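Side-chain contacts in PaxB (Photorhabdus luminescens, PDB 6EK4), which probably acts as one component of a two-component, alpha-helical pore-forming toxin of the YaxAB type: residues 179-182 against 183-187; 186-189 against 190-194; 223-226 against 227-231; 243-246 against 247-251. All coordinates share one frame; numbering follows the deposited sequence.

Contact 1. Residues 179-182 against 183-187; sequences VDRN and KIIES
Ile185 and Asn182 lie side by side and point the same way on one helix, with Ile185 CD1 3.7 Å from Asn182 OD1, a van der Waals contact between a methyl and an amide oxygen. The same methyl also lies over one face of the Arg181 guanidinium. CD1 is 3.7 Å from Arg181 CZ, and NE, NH1 and NH2 are only slightly farther, which places the methyl over the centre of the group and not at its rim. Arg181 reaches this position because CG is anti to the backbone N (chi1 167°) and the chain then runs straight to NE. Its charge is met elsewhere, in a salt bridge with Asp258.

Lys183 takes part at its root: CB rests 3.5 Å from Val179 O. A bend at chi2 (-100°) turns the otherwise extended chain away from 179-182, and NZ bonds to Gln229 OE1. Underneath runs the usual i to i+4 helical ladder. Ile185 N reaches Arg181 O at 3.0 Å and Glu186 N meets Asn182 O at 3.1 Å; Ile184 N to Asp180 O is weak.

The segment belongs to helix 149-193. Arg181 and Ile185 turn to Ile261 and Arg254 of helix 247-321, and Lys183 packs on Ile233 of helix 217-237; Ile184 touches both neighbouring helices.

Contact 2. Residues 186-189 against 190-194; sequences ESQD and VIRQY
Gln188 overlaps the end of Arg192 one helical turn later, the two side chains running alongside each other in the same direction. The touching is done by Arg192 NH1, 3.4 Å from Gln188 CB and 3.6 Å from Gln188 CG, so one corner of the guanidinium lies along the aliphatic stem while a face of the group looks onto Gln188 CD. Amide and guanidinium planes are 44° apart, which excludes a parallel stack. A water ties the two ends: it accepts from Gln188 NE2 at 3.1 Å and, weakly, from Arg192 NH1 at 3.5 Å, sitting in the guanidinium plane at its edge. Gln188 OE1 is taken by Arg254 NH1.

This is an i to i+4 pair on the last turns of helix 149-193. Arg192 N bonds to Gln188 O at 2.7 Å and Gln193 N to Asp189 O at the same length; Tyr194 is the first residue to leave helical backbone angles.

Arg192 CG is anti to its own carbonyl carbon (chi1 -72°), which carries CG and CD back over the preceding turn, where CD lies 3.2 Å from Gln188 O. Val190 similarly leans backward, its CG1 3.6 Å from Glu186 O, and Ser187 OG is hydrogen-bonded to Ala226 O of helix 217-237.

Contact 3. Residues 223-226 against 227-231; sequences IKQA and IKQGV
Gln229 folds back over Gln225, the residue one turn earlier, and CB, CG, CD and NE2 all meet that residue. CB lies 3.4 Å from Gln225 O, CG follows at 3.3 Å from the same oxygen, and CD is still 3.6 Å from it. The chain therefore climbs past the Gln225 carbonyl, a course set by a chi1 of -74°, which puts CG beside the backbone N, and by the extended chi2. At the tip, NE2 comes 3.5 Å from Gln225 CG, OE1 being held by Lys183 of helix 149-193.

Gln225 comes to this meeting with a bend at chi2 (78°), offering a methylene to the amide nitrogen. Although the side chains pass each other at a slant, their amide planes differ by just 14°. The contact is between amide nitrogen and aliphatic carbon, with no amide-amide hydrogen bond in it. Gln225 O is also the acceptor for Gln229 N at 3.1 Å. On the next rung Gly230 N reaches Ala226 O.

These turns lie within helix 217-237. Ile223, Ala226 and Ile227 face Val190 of helix 149-193, Ile227 also meets Ile204 in a loop, and the Lys224 ammonium forms a salt bridge with Asp211.

Contact 4. Residues 243-246 against 247-251; sequences KGLK and YIELA
Lys246 and Glu249 meet where an extended loop turns into a helix, and what touches is the carboxylate against the lysine methylenes, not the ammonium. Lys246 is at the N-cap; its first torsion (chi1 -61°) swings CG to the side of the backbone N and the remaining chain is extended, so its methylenes pass slantwise across the Glu249 carboxylate. OE2 is 3.4 Å from Lys246 CG and 3.7 Å from Lys246 CD, but 5.0 Å from Lys246 NZ. The ammonium has run on past the carboxylate, and any attraction between the charges probably acts only at that longer range.

Glu249 is likewise extended beyond CG, and its stem slides past Leu245 in the opposite direction. Leu245 CD1 touches Glu249 CB at 3.7 Å, the aliphatic part of this approach. The other Leu245 methyl, CD2, reaches Leu250 CD1 at 3.8 Å. Both leucines have the same conformation, CG anti to the backbone N with chi2 near 65°, yet their side chains cross at about a right angle, one leaving an extended backbone and the other a helical one. Tyr247 starts off away from 243-246, packs on Ile204 and Pro205, and its OH bonds to Phe200 O.

The helical ladder starts with Leu250 N donating to Lys246 O at 3.2 Å. Glu249 occupies N3, the position that supplies the carboxylate in a capping box, but the N-cap lysine lacks the side-chain acceptor of that motif. The arrangement is a helix N-terminus, the start of helix 247-321 after the loop from helix 217-237.

All four contacts gather at one end of an elongated helical chain, their centres 51 to 61 Å from its middle. Contacts 1 and 2 are consecutive on helix 149-193, sharing Glu186 and Ser187, with centres about 11 Å apart. Contact 3, on helix 217-237, lies about 9 Å from contact 1 and 10 Å from contact 2, centre to centre; Ile191 CG1 meets Ile227 CD1 at 3.5 Å. Contact 4, at the start of helix 247-321 and the loop before it, has its centre about 13 Å from those of contacts 2 and 3 and about 14 Å from that of contact 1. Leu250 joins it to contact 2, its CD2 being 3.6 Å from Gln188 CG, and Tyr247 CE1 is 3.8 Å from Ile191 CG2.

Contact 1. Residues 179-182 against 183-187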
ATOM      1  N   VAL A 179      38.874  15.849  14.171  1.00 79.46           N
ATOM      2  CA  VAL A 179      40.325  15.646  14.067  1.00 81.45           C
ATOM      3  C   VAL A 179      41.082  16.928  14.422  1.00 82.07           C
ATOM      4  O   VAL A 179      42.088  16.872  15.124  1.00 82.84           O
ATOM      5  CB  VAL A 179      40.777  15.082  12.690  1.00 82.61           C
ATOM      6  CG1 VAL A 179      40.069  13.767  12.398  1.00 82.58           C
ATOM      7  CG2 VAL A 179      40.548  16.069  11.552  1.00 83.15           C
ATOM      8  N   ASP A 180      40.579  18.077  13.966  1.00 82.28           N
ATOM      9  CA  ASP A 180      41.168  19.379  14.310  1.00 81.97           C
ATOM     10  C   ASP A 180      41.191  19.599  15.823  1.00 81.48           C
ATOM     11  O   ASP A 180      42.139  20.173  16.361  1.00 81.91           O
ATOM     12  CB  ASP A 180      40.398  20.521  13.635  1.00 82.25           C
ATOM     13  CG  ASP A 180      40.594  20.556  12.126  1.00 83.71           C
ATOM     14  OD1 ASP A 180      41.137  19.583  11.562  1.00 84.64           O
ATOM     15  OD2 ASP A 180      40.194  21.562  11.501  1.00 84.50           O
ATOM     16  N   ARG A 181      40.138  19.143  16.497  1.00 81.04           N
ATOM     17  CA  ARG A 181      40.075  19.165  17.957  1.00 81.23           C
ATOM     18  C   ARG A 181      41.084  18.186  18.558  1.00 80.55           C
ATOM     19  O   ARG A 181      41.805  18.533  19.493  1.00 81.10           O
ATOM     20  CB  ARG A 181      38.655  18.828  18.431  1.00 82.01           C
ATOM     21  CG  ARG A 181      38.526  18.512  19.914  1.00 82.82           C
ATOM     22  CD  ARG A 181      37.073  18.298  20.300  1.00 84.00           C
ATOM     23  NE  ARG A 181      36.936  17.478  21.505  1.00 85.35           N
ATOM     24  CZ  ARG A 181      37.043  16.149  21.541  1.00 86.71           C
ATOM     25  NH1 ARG A 181      37.300  15.452  20.436  1.00 87.13           N
ATOM     26  NH2 ARG A 181      36.897  15.508  22.697  1.00 87.33           N
ATOM     27  N   ASN A 182      41.128  16.968  18.020  1.00 79.66           N
ATOM     28  CA  ASN A 182      42.039  15.934  18.521  1.00 79.73           C
ATOM     29  C   ASN A 182      43.518  16.261  18.307  1.00 79.17           C
ATOM     30  O   ASN A 182      44.372  15.770  19.044  1.00 79.69           O
ATOM     31  CB  ASN A 182      41.709  14.568  17.902  1.00 80.69           C
ATOM     32  CG  ASN A 182      40.441  13.952  18.472  1.00 81.04           C
ATOM     33  OD1 ASN A 182      39.973  14.334  19.546  1.00 80.60           O
ATOM     34  ND2 ASN A 182      39.881  12.986  17.753  1.00 81.57           N
ATOM     35  N   LYS A 183      43.817  17.085  17.303  1.00 77.97           N
ATOM     36  CA  LYS A 183      45.187  17.547  17.062  1.00 77.48           C
ATOM     37  C   LYS A 183      45.621  18.508  18.170  1.00 75.73           C
ATOM     38  O   LYS A 183      46.754  18.449  18.647  1.00 75.73           O
ATOM     39  CB  LYS A 183      45.296  18.243  15.701  1.00 78.24           C
ATOM     40  CG  LYS A 183      44.909  17.379  14.505  1.00 79.08           C
ATOM     41  CD  LYS A 183      46.095  16.783  13.767  1.00 80.37           C
ATOM     42  CE  LYS A 183      45.630  16.129  12.473  1.00 81.31           C
ATOM     43  NZ  LYS A 183      46.721  15.423  11.746  1.00 82.93           N
ATOM     44  N   ILE A 184      44.708  19.392  18.569  1.00 74.09           N
ATOM     45  CA  ILE A 184      44.949  20.332  19.665  1.00 73.15           C
ATOM     46  C   ILE A 184      45.053  19.601  21.007  1.00 72.86           C
ATOM     47  O   ILE A 184      45.856  19.976  21.861  1.00 72.64           O
ATOM     48  CB  ILE A 184      43.847  21.417  19.727  1.00 72.48           C
ATOM     49  CG1 ILE A 184      43.931  22.315  18.487  1.00 72.72           C
ATOM     50  CG2 ILE A 184      43.969  22.256  20.996  1.00 72.46           C
ATOM     51  CD1 ILE A 184      42.800  23.312  18.360  1.00 72.78           C
ATOM     52  N   ILE A 185      44.246  18.560  21.188  1.00 73.48           N
ATOM     53  CA  ILE A 185      44.297  17.749  22.408  1.00 74.40           C
ATOM     54  C   ILE A 185      45.656  17.054  22.546  1.00 75.23           C
ATOM     55  O   ILE A 185      46.209  16.990  23.643  1.00 75.72           O
ATOM     56  CB  ILE A 185      43.141  16.722  22.462  1.00 74.28           C
ATOM     57  CG1 ILE A 185      41.807  17.451  22.669  1.00 74.11           C
ATOM     58  CG2 ILE A 185      43.354  15.712  23.587  1.00 74.59           C
ATOM     59  CD1 ILE A 185      40.584  16.623  22.333  1.00 74.84           C
ATOM     60  N   GLU A 186      46.186  16.546  21.434  1.00 76.27           N
ATOM     61  CA  GLU A 186      47.507  15.911  21.429  1.00 77.61           C
ATOM     62  C   GLU A 186      48.619  16.914  21.744  1.00 77.09           C
ATOM     63  O   GLU A 186      49.601  16.562  22.396  1.00 77.36           O
ATOM     64  CB  GLU A 186      47.784  15.231  20.082  1.00 79.40           C
ATOM     65  CG  GLU A 186      46.921  14.006  19.803  1.00 81.37           C
ATOM     66  CD  GLU A 186      47.455  12.733  20.438  1.00 83.77           C
ATOM     67  OE1 GLU A 186      47.329  11.659  19.809  1.00 86.44           O
ATOM     68  OE2 GLU A 186      47.996  12.795  21.563  1.00 84.81           O
ATOM     69  N   SER A 187      48.459  18.152  21.280  1.00 76.48           N
ATOM     70  CA  SER A 187      49.406  19.227  21.593  1.00 76.35           C
ATOM     71  C   SER A 187      49.429  19.527  23.085  1.00 76.14           C
ATOM     72  O   SER A 187      50.497  19.673  23.676  1.00 77.01           O
ATOM     73  CB  SER A 187      49.058  20.504  20.825  1.00 76.08           C
ATOM     74  OG  SER A 187      49.380  20.370  19.457  1.00 77.25           O
TER

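Contact 2. Residues 186-189 against 190-194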
ATOM      1  N   GLU A 186      46.186  16.546  21.434  1.00 76.27           N
ATOM      2  CA  GLU A 186      47.507  15.911  21.429  1.00 77.61           C
ATOM      3  C   GLU A 186      48.619  16.914  21.744  1.00 77.09           C
ATOM      4  O   GLU A 186      49.601  16.562  22.396  1.00 77.36           O
ATOM      5  CB  GLU A 186      47.784  15.231  20.082  1.00 79.40           C
ATOM      6  CG  GLU A 186      46.921  14.006  19.803  1.00 81.37           C
ATOM      7  CD  GLU A 186      47.455  12.733  20.438  1.00 83.77           C
ATOM      8  OE1 GLU A 186      47.329  11.659  19.809  1.00 86.44           O
ATOM      9  OE2 GLU A 186      47.996  12.795  21.563  1.00 84.81           O
ATOM     10  N   SER A 187      48.459  18.152  21.280  1.00 76.48           N
ATOM     11  CA  SER A 187      49.406  19.227  21.593  1.00 76.35           C
ATOM     12  C   SER A 187      49.429  19.527  23.085  1.00 76.14           C
ATOM     13  O   SER A 187      50.497  19.673  23.676  1.00 77.01           O
ATOM     14  CB  SER A 187      49.058  20.504  20.825  1.00 76.08           C
ATOM     15  OG  SER A 187      49.380  20.370  19.457  1.00 77.25           O
ATOM     16  N   GLN A 188      48.247  19.627  23.685  1.00 75.51           N
ATOM     17  CA  GLN A 188      48.132  19.862  25.121  1.00 75.06           C
ATOM     18  C   GLN A 188      48.753  18.724  25.929  1.00 76.15           C
ATOM     19  O   GLN A 188      49.423  18.969  26.931  1.00 75.71           O
ATOM     20  CB  GLN A 188      46.664  20.054  25.515  1.00 74.64           C
ATOM     21  CG  GLN A 188      46.080  21.380  25.054  1.00 73.81           C
ATOM     22  CD  GLN A 188      44.604  21.523  25.378  1.00 73.58           C
ATOM     23  OE1 GLN A 188      43.829  20.573  25.248  1.00 73.04           O
ATOM     24  NE2 GLN A 188      44.204  22.722  25.792  1.00 73.24           N
ATOM     25  N   ASP A 189      48.541  17.487  25.485  1.00 77.99           N
ATOM     26  CA  ASP A 189      49.076  16.313  26.180  1.00 79.96           C
ATOM     27  C   ASP A 189      50.604  16.331  26.252  1.00 79.85           C
ATOM     28  O   ASP A 189      51.171  16.079  27.314  1.00 80.90           O
ATOM     29  CB  ASP A 189      48.591  15.011  25.525  1.00 82.01           C
ATOM     30  CG  ASP A 189      47.113  14.728  25.794  1.00 83.52           C
ATOM     31  OD1 ASP A 189      46.477  15.483  26.563  1.00 84.32           O
ATOM     32  OD2 ASP A 189      46.587  13.741  25.233  1.00 85.07           O
ATOM     33  N   VAL A 190      51.265  16.632  25.135  1.00 79.19           N
ATOM     34  CA  VAL A 190      52.735  16.716  25.118  1.00 79.42           C
ATOM     35  C   VAL A 190      53.252  17.933  25.898  1.00 78.71           C
ATOM     36  O   VAL A 190      54.345  17.888  26.465  1.00 79.56           O
ATOM     37  CB  VAL A 190      53.325  16.701  23.683  1.00 79.52           C
ATOM     38  CG1 VAL A 190      52.982  15.393  22.984  1.00 79.69           C
ATOM     39  CG2 VAL A 190      52.851  17.889  22.855  1.00 79.04           C
ATOM     40  N   ILE A 191      52.467  19.009  25.923  1.00 77.40           N
ATOM     41  CA  ILE A 191      52.778  20.182  26.746  1.00 76.62           C
ATOM     42  C   ILE A 191      52.645  19.831  28.228  1.00 77.70           C
ATOM     43  O   ILE A 191      53.521  20.154  29.030  1.00 78.80           O
ATOM     44  CB  ILE A 191      51.860  21.379  26.397  1.00 75.01           C
ATOM     45  CG1 ILE A 191      52.229  21.937  25.020  1.00 74.38           C
ATOM     46  CG2 ILE A 191      51.966  22.482  27.445  1.00 74.80           C
ATOM     47  CD1 ILE A 191      51.161  22.812  24.397  1.00 73.88           C
ATOM     48  N   ARG A 192      51.547  19.168  28.579  1.00 78.99           N
ATOM     49  CA  ARG A 192      51.279  18.772  29.962  1.00 80.46           C
ATOM     50  C   ARG A 192      52.226  17.671  30.453  1.00 80.51           C
ATOM     51  O   ARG A 192      52.655  17.690  31.607  1.00 80.55           O
ATOM     52  CB  ARG A 192      49.819  18.321  30.105  1.00 82.39           C
ATOM     53  CG  ARG A 192      48.813  19.465  30.027  1.00 84.04           C
ATOM     54  CD  ARG A 192      47.471  19.021  29.453  1.00 86.01           C
ATOM     55  NE  ARG A 192      46.368  19.925  29.791  1.00 87.77           N
ATOM     56  CZ  ARG A 192      46.209  21.162  29.314  1.00 88.76           C
ATOM     57  NH1 ARG A 192      47.086  21.696  28.465  1.00 89.67           N
ATOM     58  NH2 ARG A 192      45.160  21.881  29.701  1.00 88.37           N
ATOM     59  N   GLN A 193      52.551  16.725  29.574  1.00 80.48           N
ATOM     60  CA  GLN A 193      53.403  15.586  29.930  1.00 81.64           C
ATOM     61  C   GLN A 193      54.851  15.999  30.193  1.00 81.30           C
ATOM     62  O   GLN A 193      55.471  15.521  31.144  1.00 82.05           O
ATOM     63  CB  GLN A 193      53.359  14.524  28.824  1.00 82.84           C
ATOM     64  CG  GLN A 193      54.157  13.258  29.116  1.00 84.98           C
ATOM     65  CD  GLN A 193      54.144  12.273  27.958  1.00 86.36           C
ATOM     66  OE1 GLN A 193      53.243  12.290  27.118  1.00 86.25           O
ATOM     67  NE2 GLN A 193      55.151  11.405  27.909  1.00 87.75           N
ATOM     68  N   TYR A 194      55.384  16.880  29.348  1.00 80.07           N
ATOM     69  CA  TYR A 194      56.784  17.310  29.445  1.00 79.39           C
ATOM     70  C   TYR A 194      56.964  18.676  30.125  1.00 78.25           C
ATOM     71  O   TYR A 194      58.065  19.229  30.121  1.00 78.29           O
ATOM     72  CB  TYR A 194      57.422  17.313  28.052  1.00 79.42           C
ATOM     73  CG  TYR A 194      57.653  15.926  27.496  1.00 80.41           C
ATOM     74  CD1 TYR A 194      58.730  15.157  27.927  1.00 81.78           C
ATOM     75  CD2 TYR A 194      56.796  15.381  26.544  1.00 80.38           C
ATOM     76  CE1 TYR A 194      58.949  13.884  27.425  1.00 83.17           C
ATOM     77  CE2 TYR A 194      57.008  14.109  26.035  1.00 81.82           C
ATOM     78  CZ  TYR A 194      58.086  13.366  26.479  1.00 83.03           C
ATOM     79  OH  TYR A 194      58.305  12.103  25.980  1.00 84.26           O
TER
HETATM   80  O   HOH W   1      46.616  24.560  26.579  1.00 56.82           O

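Contact 3. Residues 223-226 against 227-231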
ATOM      1  N   ILE A 223      56.824  14.826  19.898  1.00 89.56           N
ATOM      2  CA  ILE A 223      56.270  16.076  20.434  1.00 87.39           C
ATOM      3  C   ILE A 223      56.382  17.232  19.440  1.00 86.24           C
ATOM      4  O   ILE A 223      55.537  18.125  19.424  1.00 85.19           O
ATOM      5  CB  ILE A 223      56.928  16.481  21.780  1.00 87.30           C
ATOM      6  CG1 ILE A 223      58.389  16.918  21.593  1.00 88.07           C
ATOM      7  CG2 ILE A 223      56.835  15.338  22.783  1.00 87.86           C
ATOM      8  CD1 ILE A 223      59.062  17.352  22.876  1.00 87.85           C
ATOM      9  N   LYS A 224      57.423  17.204  18.614  1.00 86.50           N
ATOM     10  CA  LYS A 224      57.668  18.262  17.637  1.00 86.27           C
ATOM     11  C   LYS A 224      56.566  18.302  16.575  1.00 85.71           C
ATOM     12  O   LYS A 224      56.201  19.374  16.093  1.00 84.80           O
ATOM     13  CB  LYS A 224      59.041  18.063  16.991  1.00 87.65           C
ATOM     14  CG  LYS A 224      59.618  19.291  16.310  1.00 87.92           C
ATOM     15  CD  LYS A 224      61.134  19.203  16.183  1.00 88.95           C
ATOM     16  CE  LYS A 224      61.583  17.945  15.452  1.00 90.33           C
ATOM     17  NZ  LYS A 224      63.025  17.993  15.089  1.00 91.42           N
ATOM     18  N   GLN A 225      56.032  17.132  16.229  1.00 86.45           N
ATOM     19  CA  GLN A 225      54.942  17.033  15.256  1.00 86.89           C
ATOM     20  C   GLN A 225      53.608  17.403  15.903  1.00 84.98           C
ATOM     21  O   GLN A 225      52.754  18.024  15.268  1.00 85.16           O
ATOM     22  CB  GLN A 225      54.864  15.617  14.668  1.00 88.60           C
ATOM     23  CG  GLN A 225      54.590  15.573  13.172  1.00 90.21           C
ATOM     24  CD  GLN A 225      55.828  15.885  12.348  1.00 92.72           C
ATOM     25  OE1 GLN A 225      56.289  17.026  12.309  1.00 93.43           O
ATOM     26  NE2 GLN A 225      56.374  14.869  11.684  1.00 94.12           N
ATOM     27  N   ALA A 226      53.433  17.014  17.166  1.00 83.05           N
ATOM     28  CA  ALA A 226      52.211  17.315  17.911  1.00 81.05           C
ATOM     29  C   ALA A 226      52.014  18.821  18.083  1.00 79.65           C
ATOM     30  O   ALA A 226      50.946  19.346  17.774  1.00 79.59           O
ATOM     31  CB  ALA A 226      52.234  16.628  19.269  1.00 80.55           C
ATOM     32  N   ILE A 227      53.051  19.503  18.564  1.00 78.65           N
ATOM     33  CA  ILE A 227      52.996  20.950  18.790  1.00 77.41           C
ATOM     34  C   ILE A 227      52.702  21.683  17.481  1.00 78.07           C
ATOM     35  O   ILE A 227      51.773  22.487  17.411  1.00 77.39           O
ATOM     36  CB  ILE A 227      54.315  21.491  19.397  1.00 77.18           C
ATOM     37  CG1 ILE A 227      54.577  20.890  20.787  1.00 76.45           C
ATOM     38  CG2 ILE A 227      54.294  23.015  19.482  1.00 76.80           C
ATOM     39  CD1 ILE A 227      53.721  21.459  21.898  1.00 75.50           C
ATOM     40  N   LYS A 228      53.490  21.391  16.447  1.00 79.52           N
ATOM     41  CA  LYS A 228      53.360  22.061  15.150  1.00 80.62           C
ATOM     42  C   LYS A 228      51.949  21.942  14.567  1.00 80.17           C
ATOM     43  O   LYS A 228      51.414  22.913  14.035  1.00 80.00           O
ATOM     44  CB  LYS A 228      54.373  21.494  14.149  1.00 82.56           C
ATOM     45  CG  LYS A 228      54.567  22.346  12.900  1.00 84.29           C
ATOM     46  CD  LYS A 228      54.714  21.482  11.655  1.00 86.68           C
ATOM     47  CE  LYS A 228      55.142  22.293  10.441  1.00 88.36           C
ATOM     48  NZ  LYS A 228      56.612  22.529  10.414  1.00 89.60           N
ATOM     49  N   GLN A 229      51.356  20.754  14.669  1.00 80.09           N
ATOM     50  CA  GLN A 229      50.026  20.505  14.107  1.00 80.21           C
ATOM     51  C   GLN A 229      48.922  21.237  14.873  1.00 78.99           C
ATOM     52  O   GLN A 229      48.070  21.888  14.266  1.00 79.21           O
ATOM     53  CB  GLN A 229      49.727  19.001  14.062  1.00 80.84           C
ATOM     54  CG  GLN A 229      50.471  18.255  12.963  1.00 82.42           C
ATOM     55  CD  GLN A 229      50.237  16.754  13.003  1.00 83.39           C
ATOM     56  OE1 GLN A 229      49.203  16.284  13.478  1.00 82.72           O
ATOM     57  NE2 GLN A 229      51.200  15.993  12.495  1.00 85.02           N
ATOM     58  N   GLY A 230      48.942  21.131  16.199  1.00 77.84           N
ATOM     59  CA  GLY A 230      47.924  21.764  17.039  1.00 76.91           C
ATOM     60  C   GLY A 230      48.016  23.278  17.086  1.00 76.51           C
ATOM     61  O   GLY A 230      46.996  23.962  17.178  1.00 77.12           O
ATOM     62  N   VAL A 231      49.237  23.804  17.033  1.00 75.96           N
ATOM     63  CA  VAL A 231      49.452  25.251  16.999  1.00 76.13           C
ATOM     64  C   VAL A 231      48.930  25.848  15.691  1.00 77.24           C
ATOM     65  O   VAL A 231      48.250  26.872  15.705  1.00 77.08           O
ATOM     66  CB  VAL A 231      50.947  25.606  17.189  1.00 76.23           C
ATOM     67  CG1 VAL A 231      51.223  27.064  16.832  1.00 76.51           C
ATOM     68  CG2 VAL A 231      51.377  25.321  18.622  1.00 75.87           C
TER

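Contact 4. Residues 243-246 against 247-251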
ATOM      1  N   LYS A 243      51.408  36.554  15.314  1.00 96.59           N
ATOM      2  CA  LYS A 243      52.044  36.359  16.617  1.00 94.38           C
ATOM      3  C   LYS A 243      52.181  34.885  16.982  1.00 91.11           C
ATOM      4  O   LYS A 243      51.661  34.009  16.291  1.00 90.69           O
ATOM      5  CB  LYS A 243      51.230  37.066  17.703  1.00 95.06           C
ATOM      6  CG  LYS A 243      50.967  38.540  17.437  1.00 97.47           C
ATOM      7  CD  LYS A 243      49.933  39.093  18.402  1.00 98.40           C
ATOM      8  CE  LYS A 243      49.582  40.535  18.076  1.00100.50           C
ATOM      9  NZ  LYS A 243      48.453  41.030  18.911  1.00100.89           N
ATOM     10  N   GLY A 244      52.886  34.627  18.080  1.00 89.11           N
ATOM     11  CA  GLY A 244      52.977  33.288  18.656  1.00 87.39           C
ATOM     12  C   GLY A 244      51.723  32.950  19.443  1.00 85.59           C
ATOM     13  O   GLY A 244      50.917  33.832  19.751  1.00 86.03           O
ATOM     14  N   LEU A 245      51.565  31.672  19.777  1.00 83.46           N
ATOM     15  CA  LEU A 245      50.358  31.182  20.439  1.00 81.80           C
ATOM     16  C   LEU A 245      50.596  30.945  21.927  1.00 80.64           C
ATOM     17  O   LEU A 245      51.577  30.305  22.309  1.00 80.49           O
ATOM     18  CB  LEU A 245      49.901  29.878  19.779  1.00 81.44           C
ATOM     19  CG  LEU A 245      48.519  29.340  20.158  1.00 80.76           C
ATOM     20  CD1 LEU A 245      47.420  30.302  19.730  1.00 81.48           C
ATOM     21  CD2 LEU A 245      48.301  27.969  19.538  1.00 80.49           C
ATOM     22  N   LYS A 246      49.697  31.467  22.761  1.00 80.06           N
ATOM     23  CA  LYS A 246      49.741  31.219  24.201  1.00 79.36           C
ATOM     24  C   LYS A 246      49.067  29.890  24.527  1.00 78.68           C
ATOM     25  O   LYS A 246      48.323  29.349  23.709  1.00 78.59           O
ATOM     26  CB  LYS A 246      49.046  32.345  24.971  1.00 79.86           C
ATOM     27  CG  LYS A 246      49.670  33.717  24.785  1.00 80.87           C
ATOM     28  CD  LYS A 246      49.253  34.657  25.906  1.00 81.49           C
ATOM     29  CE  LYS A 246      49.644  36.098  25.619  1.00 82.31           C
ATOM     30  NZ  LYS A 246      49.492  36.964  26.821  1.00 82.42           N
ATOM     31  N   TYR A 247      49.322  29.373  25.725  1.00 78.17           N
ATOM     32  CA  TYR A 247      48.717  28.111  26.163  1.00 77.38           C
ATOM     33  C   TYR A 247      47.216  28.278  26.389  1.00 77.99           C
ATOM     34  O   TYR A 247      46.427  27.422  25.986  1.00 77.74           O
ATOM     35  CB  TYR A 247      49.385  27.590  27.438  1.00 76.93           C
ATOM     36  CG  TYR A 247      50.873  27.355  27.295  1.00 76.54           C
ATOM     37  CD1 TYR A 247      51.363  26.308  26.518  1.00 76.18           C
ATOM     38  CD2 TYR A 247      51.790  28.177  27.939  1.00 76.67           C
ATOM     39  CE1 TYR A 247      52.725  26.093  26.384  1.00 76.23           C
ATOM     40  CE2 TYR A 247      53.151  27.971  27.810  1.00 76.71           C
ATOM     41  CZ  TYR A 247      53.615  26.929  27.033  1.00 76.61           C
ATOM     42  OH  TYR A 247      54.969  26.725  26.909  1.00 75.93           O
ATOM     43  N   ILE A 248      46.829  29.379  27.029  1.00 78.89           N
ATOM     44  CA  ILE A 248      45.411  29.696  27.238  1.00 79.90           C
ATOM     45  C   ILE A 248      44.659  29.888  25.917  1.00 80.06           C
ATOM     46  O   ILE A 248      43.466  29.595  25.831  1.00 80.39           O
ATOM     47  CB  ILE A 248      45.210  30.943  28.138  1.00 81.47           C
ATOM     48  CG1 ILE A 248      45.808  32.212  27.502  1.00 82.23           C
ATOM     49  CG2 ILE A 248      45.801  30.705  29.521  1.00 81.94           C
ATOM     50  CD1 ILE A 248      44.795  33.098  26.803  1.00 83.13           C
ATOM     51  N   GLU A 249      45.359  30.379  24.895  1.00 80.18           N
ATOM     52  CA  GLU A 249      44.774  30.551  23.564  1.00 80.53           C
ATOM     53  C   GLU A 249      44.560  29.200  22.870  1.00 79.53           C
ATOM     54  O   GLU A 249      43.625  29.043  22.086  1.00 79.10           O
ATOM     55  CB  GLU A 249      45.648  31.475  22.707  1.00 81.45           C
ATOM     56  CG  GLU A 249      45.652  32.920  23.190  1.00 83.24           C
ATOM     57  CD  GLU A 249      46.651  33.803  22.460  1.00 85.00           C
ATOM     58  OE1 GLU A 249      47.108  33.423  21.361  1.00 85.81           O
ATOM     59  OE2 GLU A 249      46.977  34.888  22.988  1.00 86.20           O
ATOM     60  N   LEU A 250      45.423  28.232  23.171  1.00 78.71           N
ATOM     61  CA  LEU A 250      45.263  26.866  22.668  1.00 77.96           C
ATOM     62  C   LEU A 250      43.984  26.234  23.226  1.00 78.14           C
ATOM     63  O   LEU A 250      43.230  25.595  22.492  1.00 77.29           O
ATOM     64  CB  LEU A 250      46.482  26.012  23.040  1.00 77.02           C
ATOM     65  CG  LEU A 250      46.602  24.628  22.395  1.00 76.42           C
ATOM     66  CD1 LEU A 250      46.822  24.743  20.895  1.00 76.91           C
ATOM     67  CD2 LEU A 250      47.732  23.841  23.039  1.00 76.13           C
ATOM     68  N   ALA A 251      43.751  26.420  24.524  1.00 79.47           N
ATOM     69  CA  ALA A 251      42.532  25.939  25.181  1.00 80.17           C
ATOM     70  C   ALA A 251      41.302  26.714  24.708  1.00 81.86           C
ATOM     71  O   ALA A 251      40.217  26.146  24.569  1.00 82.01           O
ATOM     72  CB  ALA A 251      42.670  26.047  26.692  1.00 80.15           C
TER